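PDB 3MCU: dipicolinate synthase, B chain from Bacillus cereus, which probably acts together with its partner subunit DpaA in converting dihydrodipicolinate to the spore compound dipicolinate, with NADP(+) as the electron acceptor. Local coordinates for residues I8-T13 with V89-T94; R37-Y42 with S108-A113; V124-S129 with I150-F155. All coordinates share one frame; numbering follows the deposited sequence.

Contact 1 of 3, residues I8-T13 with V89-T94. With PO4 (phosphate ion), chain J.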
loop_
_atom_site.group_PDB
_atom_site.type_symbol
_atom_site.label_atom_id
_atom_site.label_comp_id
_atom_site.label_asym_id
_atom_site.label_seq_id
_atom_site.Cartn_x
_atom_site.Cartn_y
_atom_site.Cartn_z
ATOM N N ILE D 8 21.383 22.311 11.153
ATOM C CA ILE D 8 20.129 21.651 11.460
ATOM C C ILE D 8 18.939 22.466 10.982
ATOM O O ILE D 8 18.757 23.632 11.369
ATOM C CB ILE D 8 20.018 21.370 12.970
ATOM C CG1 ILE D 8 21.137 20.427 13.395
ATOM C CG2 ILE D 8 18.651 20.771 13.338
ATOM C CD1 ILE D 8 21.201 20.237 14.871
ATOM N N GLY D 9 18.130 21.848 10.133
ATOM C CA GLY D 9 16.919 22.474 9.644
ATOM C C GLY D 9 15.837 22.263 10.684
ATOM O O GLY D 9 15.783 21.224 11.343
ATOM N N PHE D 10 14.987 23.258 10.851
ATOM C CA PHE D 10 13.894 23.148 11.789
ATOM C C PHE D 10 12.634 23.667 11.118
ATOM O O PHE D 10 12.477 24.876 10.885
ATOM C CB PHE D 10 14.190 23.916 13.083
ATOM C CG PHE D 10 13.412 23.419 14.264
ATOM C CD1 PHE D 10 14.044 22.741 15.292
ATOM C CD2 PHE D 10 12.045 23.608 14.339
ATOM C CE1 PHE D 10 13.320 22.268 16.380
ATOM C CE2 PHE D 10 11.322 23.140 15.421
ATOM C CZ PHE D 10 11.962 22.467 16.438
ATOM N N GLY D 11 11.755 22.734 10.774
ATOM C CA GLY D 11 10.520 23.065 10.088
ATOM C C GLY D 11 9.349 22.843 11.013
ATOM O O GLY D 11 9.427 22.055 11.961
ATOM N N PHE D 12 8.268 23.563 10.768
ATOM C CA PHE D 12 7.072 23.375 11.570
ATOM C C PHE D 12 5.842 23.546 10.721
ATOM O O PHE D 12 5.807 24.372 9.814
ATOM C CB PHE D 12 7.053 24.296 12.794
ATOM C CG PHE D 12 7.842 25.545 12.617
ATOM C CD1 PHE D 12 7.229 26.710 12.202
ATOM C CD2 PHE D 12 9.203 25.556 12.860
ATOM C CE1 PHE D 12 7.955 27.867 12.035
ATOM C CE2 PHE D 12 9.951 26.713 12.691
ATOM C CZ PHE D 12 9.325 27.870 12.276
ATOM N N THR D 13 4.844 22.730 11.029
ATOM C CA THR D 13 3.647 22.603 10.225
ATOM C C THR D 13 2.443 22.802 11.127
ATOM O O THR D 13 2.521 22.524 12.328
ATOM C CB THR D 13 3.584 21.196 9.562
ATOM O OG1 THR D 13 3.444 20.188 10.572
ATOM C CG2 THR D 13 4.867 20.923 8.781
ATOM N N VAL D 89 14.798 18.627 11.077
ATOM C CA VAL D 89 13.781 18.370 12.098
ATOM C C VAL D 89 12.448 18.922 11.621
ATOM O O VAL D 89 12.396 20.031 11.083
ATOM C CB VAL D 89 14.099 19.090 13.434
ATOM C CG1 VAL D 89 12.935 18.931 14.421
ATOM C CG2 VAL D 89 15.388 18.574 14.041
ATOM N N ILE D 90 11.376 18.152 11.789
ATOM C CA ILE D 90 10.028 18.689 11.607
ATOM C C ILE D 90 9.253 18.519 12.916
ATOM O O ILE D 90 9.085 17.408 13.415
ATOM C CB ILE D 90 9.256 17.987 10.474
ATOM C CG1 ILE D 90 10.076 17.947 9.175
ATOM C CG2 ILE D 90 7.890 18.665 10.260
ATOM C CD1 ILE D 90 9.365 17.168 8.034
ATOM N N ALA D 91 8.801 19.624 13.488
ATOM C CA ALA D 91 8.206 19.561 14.803
ATOM C C ALA D 91 7.480 20.860 15.113
ATOM O O ALA D 91 8.097 21.918 15.155
ATOM C CB ALA D 91 9.289 19.280 15.851
ATOM N N PRO D 92 6.157 20.783 15.316
ATOM C CA PRO D 92 5.387 19.536 15.227
ATOM C C PRO D 92 5.159 19.072 13.796
ATOM O O PRO D 92 5.205 19.854 12.855
ATOM C CB PRO D 92 4.035 19.916 15.858
ATOM C CG PRO D 92 3.903 21.373 15.599
ATOM C CD PRO D 92 5.311 21.931 15.694
ATOM N N LEU D 93 4.917 17.779 13.649
ATOM C CA LEU D 93 4.572 17.197 12.366
ATOM C C LEU D 93 3.083 16.849 12.415
ATOM O O LEU D 93 2.675 15.950 13.145
ATOM C CB LEU D 93 5.403 15.938 12.150
ATOM C CG LEU D 93 5.612 15.349 10.753
ATOM C CD1 LEU D 93 5.057 13.948 10.656
ATOM C CD2 LEU D 93 5.096 16.239 9.647
ATOM N N THR D 94 2.277 17.574 11.649
ATOM C CA THR D 94 0.844 17.325 11.616
ATOM C C THR D 94 0.533 16.037 10.867
ATOM O O THR D 94 1.365 15.527 10.137
ATOM C CB THR D 94 0.062 18.491 10.970
ATOM O OG1 THR D 94 0.476 18.657 9.610
ATOM C CG2 THR D 94 0.282 19.790 11.738
HETATM P P PO4 J . 0.165 21.558 7.113
HETATM O O1 PO4 J . 1.406 22.377 7.448
HETATM O O2 PO4 J . -0.582 21.139 8.360
HETATM O O3 PO4 J . -0.730 22.399 6.221
HETATM O O4 PO4 J . 0.536 20.295 6.388
#

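Contact 2 of 3, residues R37-Y42 with S108-A113. With PO4 (phosphate ion), chain J.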
loop_
_atom_site.group_PDB
_atom_site.type_symbol
_atom_site.label_atom_id
_atom_site.label_comp_id
_atom_site.label_asym_id
_atom_site.label_seq_id
_atom_site.Cartn_x
_atom_site.Cartn_y
_atom_site.Cartn_z
ATOM N N ARG D 37 18.621 26.426 10.665
ATOM C CA ARG D 37 17.916 27.056 9.545
ATOM C C ARG D 37 16.417 26.803 9.629
ATOM O O ARG D 37 15.956 25.687 9.376
ATOM C CB ARG D 37 18.424 26.564 8.174
ATOM C CG ARG D 37 19.855 26.043 8.123
ATOM C CD ARG D 37 20.938 27.113 7.940
ATOM N NE ARG D 37 20.810 27.892 6.710
ATOM C CZ ARG D 37 21.824 28.422 6.024
ATOM N NH1 ARG D 37 23.085 28.243 6.399
ATOM N NH2 ARG D 37 21.563 29.135 4.943
ATOM N N PRO D 38 15.646 27.839 9.975
ATOM C CA PRO D 38 14.191 27.666 10.106
ATOM C C PRO D 38 13.493 27.498 8.759
ATOM O O PRO D 38 13.843 28.151 7.779
ATOM C CB PRO D 38 13.729 28.971 10.773
ATOM C CG PRO D 38 14.979 29.634 11.269
ATOM C CD PRO D 38 16.075 29.196 10.348
ATOM N N VAL D 39 12.500 26.618 8.736
ATOM C CA VAL D 39 11.672 26.406 7.559
ATOM C C VAL D 39 10.204 26.493 7.977
ATOM O O VAL D 39 9.755 25.767 8.868
ATOM C CB VAL D 39 11.960 25.027 6.927
ATOM C CG1 VAL D 39 11.233 24.874 5.597
ATOM C CG2 VAL D 39 13.457 24.840 6.737
ATOM N N VAL D 40 9.466 27.405 7.359
ATOM C CA VAL D 40 8.048 27.557 7.679
ATOM C C VAL D 40 7.181 27.162 6.494
ATOM O O VAL D 40 7.407 27.608 5.363
ATOM C CB VAL D 40 7.697 28.997 8.114
ATOM C CG1 VAL D 40 8.446 29.357 9.369
ATOM C CG2 VAL D 40 8.034 29.984 7.014
ATOM N N SER D 41 6.190 26.317 6.752
ATOM C CA SER D 41 5.302 25.852 5.687
ATOM C C SER D 41 4.240 26.902 5.325
ATOM O O SER D 41 3.383 26.663 4.464
ATOM C CB SER D 41 4.661 24.504 6.050
ATOM O OG SER D 41 3.775 24.626 7.151
ATOM N N TYR D 42 4.304 28.061 5.982
ATOM C CA TYR D 42 3.539 29.235 5.548
ATOM C C TYR D 42 4.440 30.398 5.110
ATOM O O TYR D 42 5.395 30.759 5.802
ATOM C CB TYR D 42 2.515 29.674 6.606
ATOM C CG TYR D 42 1.418 28.650 6.762
ATOM C CD1 TYR D 42 0.942 27.956 5.650
ATOM C CD2 TYR D 42 0.870 28.359 8.008
ATOM C CE1 TYR D 42 -0.048 27.003 5.772
ATOM C CE2 TYR D 42 -0.127 27.409 8.145
ATOM C CZ TYR D 42 -0.583 26.730 7.020
ATOM O OH TYR D 42 -1.577 25.779 7.137
ATOM N N SER D 108 5.003 21.989 0.053
ATOM C CA SER D 108 5.217 22.934 1.145
ATOM C C SER D 108 6.711 23.095 1.366
ATOM O O SER D 108 7.478 22.202 1.038
ATOM C CB SER D 108 4.529 22.456 2.434
ATOM O OG SER D 108 5.411 21.701 3.248
ATOM N N PRO D 109 7.131 24.248 1.901
ATOM C CA PRO D 109 8.563 24.519 2.119
ATOM C C PRO D 109 9.231 23.454 2.987
ATOM O O PRO D 109 10.366 23.028 2.730
ATOM C CB PRO D 109 8.543 25.870 2.839
ATOM C CG PRO D 109 7.309 26.539 2.293
ATOM C CD PRO D 109 6.297 25.436 2.148
ATOM N N VAL D 110 8.501 23.002 3.993
ATOM C CA VAL D 110 9.018 22.043 4.953
ATOM C C VAL D 110 9.163 20.645 4.354
ATOM O O VAL D 110 10.161 19.968 4.594
ATOM C CB VAL D 110 8.140 22.023 6.224
ATOM C CG1 VAL D 110 8.527 20.879 7.139
ATOM C CG2 VAL D 110 8.264 23.351 6.937
ATOM N N LEU D 111 8.172 20.222 3.571
ATOM C CA LEU D 111 8.229 18.932 2.891
ATOM C C LEU D 111 9.366 18.894 1.863
ATOM O O LEU D 111 10.047 17.870 1.705
ATOM C CB LEU D 111 6.896 18.622 2.189
ATOM C CG LEU D 111 5.631 18.372 3.034
ATOM C CD1 LEU D 111 4.384 18.497 2.179
ATOM C CD2 LEU D 111 5.643 17.028 3.725
HETATM N N MSE D 112 9.556 19.998 1.143
HETATM C CA MSE D 112 10.628 20.067 0.156
HETATM C C MSE D 112 11.992 20.037 0.847
HETATM O O MSE D 112 12.950 19.451 0.323
HETATM C CB MSE D 112 10.495 21.315 -0.716
HETATM C CG MSE D 112 11.693 21.530 -1.630
HETATM SE SE MSE D 112 11.860 20.104 -2.991
HETATM C CE MSE D 112 10.379 20.610 -4.150
ATOM N N ALA D 113 12.064 20.671 2.024
ATOM C CA ALA D 113 13.284 20.694 2.835
ATOM C C ALA D 113 13.647 19.291 3.293
ATOM O O ALA D 113 14.814 18.905 3.257
ATOM C CB ALA D 113 13.116 21.609 4.057
HETATM P P PO4 J . 0.165 21.558 7.113
HETATM O O1 PO4 J . 1.406 22.377 7.448
HETATM O O2 PO4 J . -0.582 21.139 8.360
HETATM O O3 PO4 J . -0.730 22.399 6.221
HETATM O O4 PO4 J . 0.536 20.295 6.388
#

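Contact 3 of 3, residues V124-S129 with I150-F155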
loop_
_atom_site.group_PDB
_atom_site.type_symbol
_atom_site.label_atom_id
_atom_site.label_comp_id
_atom_site.label_asym_id
_atom_site.label_seq_id
_atom_site.Cartn_x
_atom_site.Cartn_y
_atom_site.Cartn_z
ATOM N N VAL D 124 16.381 12.804 8.845
ATOM C CA VAL D 124 15.203 13.619 9.085
ATOM C C VAL D 124 14.597 13.112 10.377
ATOM O O VAL D 124 14.364 11.907 10.528
ATOM C CB VAL D 124 14.177 13.453 7.953
ATOM C CG1 VAL D 124 12.871 14.114 8.304
ATOM C CG2 VAL D 124 14.737 14.016 6.643
ATOM N N VAL D 125 14.358 14.029 11.314
ATOM C CA VAL D 125 13.764 13.692 12.601
ATOM C C VAL D 125 12.374 14.274 12.668
ATOM O O VAL D 125 12.186 15.474 12.427
ATOM C CB VAL D 125 14.593 14.264 13.790
ATOM C CG1 VAL D 125 13.792 14.204 15.070
ATOM C CG2 VAL D 125 15.896 13.493 13.944
ATOM N N LEU D 126 11.404 13.425 12.996
ATOM C CA LEU D 126 9.998 13.804 12.997
ATOM C C LEU D 126 9.422 13.742 14.413
ATOM O O LEU D 126 9.661 12.774 15.122
ATOM C CB LEU D 126 9.211 12.825 12.111
ATOM C CG LEU D 126 9.574 12.714 10.628
ATOM C CD1 LEU D 126 8.748 11.631 9.919
ATOM C CD2 LEU D 126 9.369 14.076 9.968
ATOM N N ALA D 127 8.647 14.754 14.808
ATOM C CA ALA D 127 7.834 14.696 16.043
ATOM C C ALA D 127 6.348 14.676 15.723
ATOM O O ALA D 127 5.722 15.726 15.536
ATOM C CB ALA D 127 8.142 15.876 16.975
ATOM N N VAL D 128 5.780 13.479 15.690
ATOM C CA VAL D 128 4.386 13.315 15.330
ATOM C C VAL D 128 3.432 13.958 16.313
ATOM O O VAL D 128 3.709 14.057 17.512
ATOM C CB VAL D 128 4.025 11.835 15.167
ATOM C CG1 VAL D 128 4.995 11.184 14.183
ATOM C CG2 VAL D 128 4.099 11.131 16.494
ATOM N N SER D 129 2.304 14.394 15.763
ATOM C CA SER D 129 1.176 14.911 16.517
ATOM C C SER D 129 -0.085 14.879 15.654
ATOM O O SER D 129 -0.363 15.817 14.917
ATOM C CB SER D 129 1.431 16.348 16.939
ATOM O OG SER D 129 0.265 16.871 17.563
ATOM N N ILE D 150 15.024 8.066 8.333
ATOM C CA ILE D 150 13.963 8.754 9.041
ATOM C C ILE D 150 13.880 8.317 10.491
ATOM O O ILE D 150 13.862 7.124 10.781
ATOM C CB ILE D 150 12.597 8.639 8.315
ATOM C CG1 ILE D 150 12.702 9.383 6.987
ATOM C CG2 ILE D 150 11.501 9.246 9.208
ATOM C CD1 ILE D 150 11.705 9.005 5.948
ATOM N N TYR D 151 13.848 9.288 11.400
ATOM C CA TYR D 151 13.808 8.985 12.822
ATOM C C TYR D 151 12.663 9.686 13.546
ATOM O O TYR D 151 12.228 10.759 13.146
ATOM C CB TYR D 151 15.161 9.319 13.471
ATOM C CG TYR D 151 16.307 8.629 12.756
ATOM C CD1 TYR D 151 16.679 7.326 13.085
ATOM C CD2 TYR D 151 16.991 9.265 11.735
ATOM C CE1 TYR D 151 17.709 6.683 12.426
ATOM C CE2 TYR D 151 18.023 8.620 11.056
ATOM C CZ TYR D 151 18.370 7.334 11.407
ATOM O OH TYR D 151 19.399 6.696 10.749
ATOM N N PHE D 152 12.198 9.083 14.634
ATOM C CA PHE D 152 11.089 9.635 15.384
ATOM C C PHE D 152 11.470 10.053 16.791
ATOM O O PHE D 152 12.211 9.352 17.487
ATOM C CB PHE D 152 9.916 8.640 15.425
ATOM C CG PHE D 152 9.154 8.567 14.141
ATOM C CD1 PHE D 152 9.742 8.040 13.002
ATOM C CD2 PHE D 152 7.849 9.005 14.066
ATOM C CE1 PHE D 152 9.036 7.964 11.817
ATOM C CE2 PHE D 152 7.147 8.937 12.888
ATOM C CZ PHE D 152 7.732 8.415 11.765
ATOM N N VAL D 153 10.984 11.215 17.197
ATOM C CA VAL D 153 11.022 11.563 18.602
ATOM C C VAL D 153 10.058 10.580 19.268
ATOM O O VAL D 153 8.931 10.398 18.782
ATOM C CB VAL D 153 10.560 13.016 18.819
ATOM C CG1 VAL D 153 10.601 13.384 20.319
ATOM C CG2 VAL D 153 11.417 13.979 17.995
ATOM N N PRO D 154 10.502 9.908 20.347
ATOM C CA PRO D 154 9.618 8.931 21.012
ATOM C C PRO D 154 8.219 9.493 21.232
ATOM O O PRO D 154 8.067 10.671 21.583
ATOM C CB PRO D 154 10.324 8.679 22.355
ATOM C CG PRO D 154 11.792 8.907 22.035
ATOM C CD PRO D 154 11.801 10.039 21.038
ATOM N N PHE D 155 7.206 8.656 21.032
ATOM C CA PHE D 155 5.824 9.123 20.983
ATOM C C PHE D 155 4.867 8.063 21.501
ATOM O O PHE D 155 5.234 6.888 21.655
ATOM C CB PHE D 155 5.432 9.462 19.536
ATOM C CG PHE D 155 5.444 8.264 18.615
ATOM C CD1 PHE D 155 4.307 7.467 18.464
ATOM C CD2 PHE D 155 6.586 7.931 17.901
ATOM C CE1 PHE D 155 4.319 6.368 17.630
ATOM C CE2 PHE D 155 6.605 6.833 17.042
ATOM C CZ PHE D 155 5.481 6.050 16.908
HETATM O O HOH W 1 7.548 11.412 16.607
#

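Contact 1 of 3, residues I8-T13 with V89-T94
Val89 places CG1 over one face of the Phe10 ring, off its centre and towards the rim, 4.1 Å from the centroid, a CH-pi contact. The ring is swung there by a first torsion that sets CG anti to the backbone N (chi1 -157°), which also brings Phe10 CZ to within 4.2 Å of Ala91 CB. On the opposite face of the sheet Gly11 has no side chain to set beside Ile90. The two strands run parallel and pair through three backbone bonds, Val89 N to Gly9 O, Gly11 N to Val89 O and Ala91 N to Gly11 O.

Beyond the paired residues the chain turns at Pro92, which follows a cis peptide bond, and a threonine takes over from the sheet. Thr13 OG1 lies between its own N and carbonyl carbon (chi1 65°); there it donates to Pro92 O at 2.9 Å and accepts from Thr94 N at 3.1 Å, so one hydroxyl holds both sides of the corner. Thr94 OG1 accepts from Ser97 N, capping the following helix, and donates to O2 of a bound phosphate (3.0 Å).

These are two central parallel strands of the alpha/beta sheet, consistent with the Rossmann-like fold of the Flavoprotein family. Strand 35-40 pairs with the other edge of 7-12, strand 124-130 flanks 87-94, helix 174-181 covers the face bearing Phe10 and Val89, and helix 109-118 packs against Ile90 and Thr13.

Contact 2 of 3, residues R37-Y42 with S108-A113
Val39 gives the largest share of the buried surface, pressing CG1 into the first turn of helix 109-118. This methyl lies 3.6 Å from Val110 CG2 and 4.1 Å from Ala113 CB, and it also rests beside the carbonyl of Pro109. A first torsion that places CG1 anti to the backbone N (chi1 -173°) aims it at this group of three residues. Ser41, just past the strand, contributes by its backbone and CB: its CA is 3.7 Å from Pro109 CD, and its CB packs on Val110 CG2. Val110 CG2 therefore touches both Val39 and Ser41, at the point where the chain leaves the strand. Pro109 turns its CB-CG edge to Val40 O, CG lying 3.3 Å from that oxygen.

Ser108 is the N-cap of the helix, its OG accepting from Leu111 N at 3.1 Å with a nearly straight N-H...O angle of 169°. Ser41 OG donates to O1 of the phosphate at 3.3 Å and makes a weak hydrogen bond with Phe12 O.

The strand and helix are thus held together by apolar packing, as in the helix-on-sheet layer of an alpha/beta fold, while the polar groups at this end turn to the helix cap and to the bound anion.

Contact 3 of 3, residues V124-S129 with I150-F155
Val124 O, Tyr151 O and Leu126 O each receive a backbone N-H from the neighbouring strand: Tyr151 N gives to Val124 O, Leu126 N to Tyr151 O (both 2.8 Å) and Val153 N to Leu126 O. The strands run parallel.

Where the strands diverge, a water takes over the pairing. It donates to Leu126 O (2.9 Å) and to Val153 O, and accepts from Val128 N. Leu126 O thus serves two donors, and the water stands between Val128 N and Val153 O, bridging them where the strands have separated.

The side-chain contacts around these bonds are apolar. On the face of Leu126, its CD1 touches Ile150 CG2 (3.7 Å) and Phe152 CZ (3.8 Å), while its CB lies over one face of the Phe152 ring. In Val128, chi1 of -54° sets CG1 anti to the carbonyl carbon and CG2 between N and the carbonyl carbon, which sends CG1 to the edge of the Phe152 ring, near its plane, and CG2 onto Phe155 CB (3.7 Å). On the other face Val125 CG1 meets Val153 CG2, the two side chains crossing at about a right angle.

The strands belong to a beta-alpha-beta unit through helix 138-145. At its widening end, buried backbone groups are satisfied by a water, whereas the start of strand 150-156 is linked to a second subunit, whose Lys148 donates through NZ to Ile150 O and makes a cation-pi contact with Tyr151.

How the contacts relate
All three contacts involve one sheet: contacts 1 and 3 pair its strands, and contact 2 sets a helix on it. Contacts 1 and 2, with centres about 8 Å apart, join through strands 7-12 and 35-40, where Phe10 O meets Val39 N at 2.8 Å in a probable hydrogen bond. Both end at the same phosphate, probably from the crystallisation liquor, which Gly14, Asn96 and Ser97 also bind. Contact 3 continues the sheet on the other side: Ile90 N lies 2.9 Å from Val125 O, again a probable hydrogen bond, and the centres of contacts 1 and 3 lie about 9 Å apart. Contacts 2 and 3 do not touch: centres about 16 Å, nearest atoms about 6 Å apart.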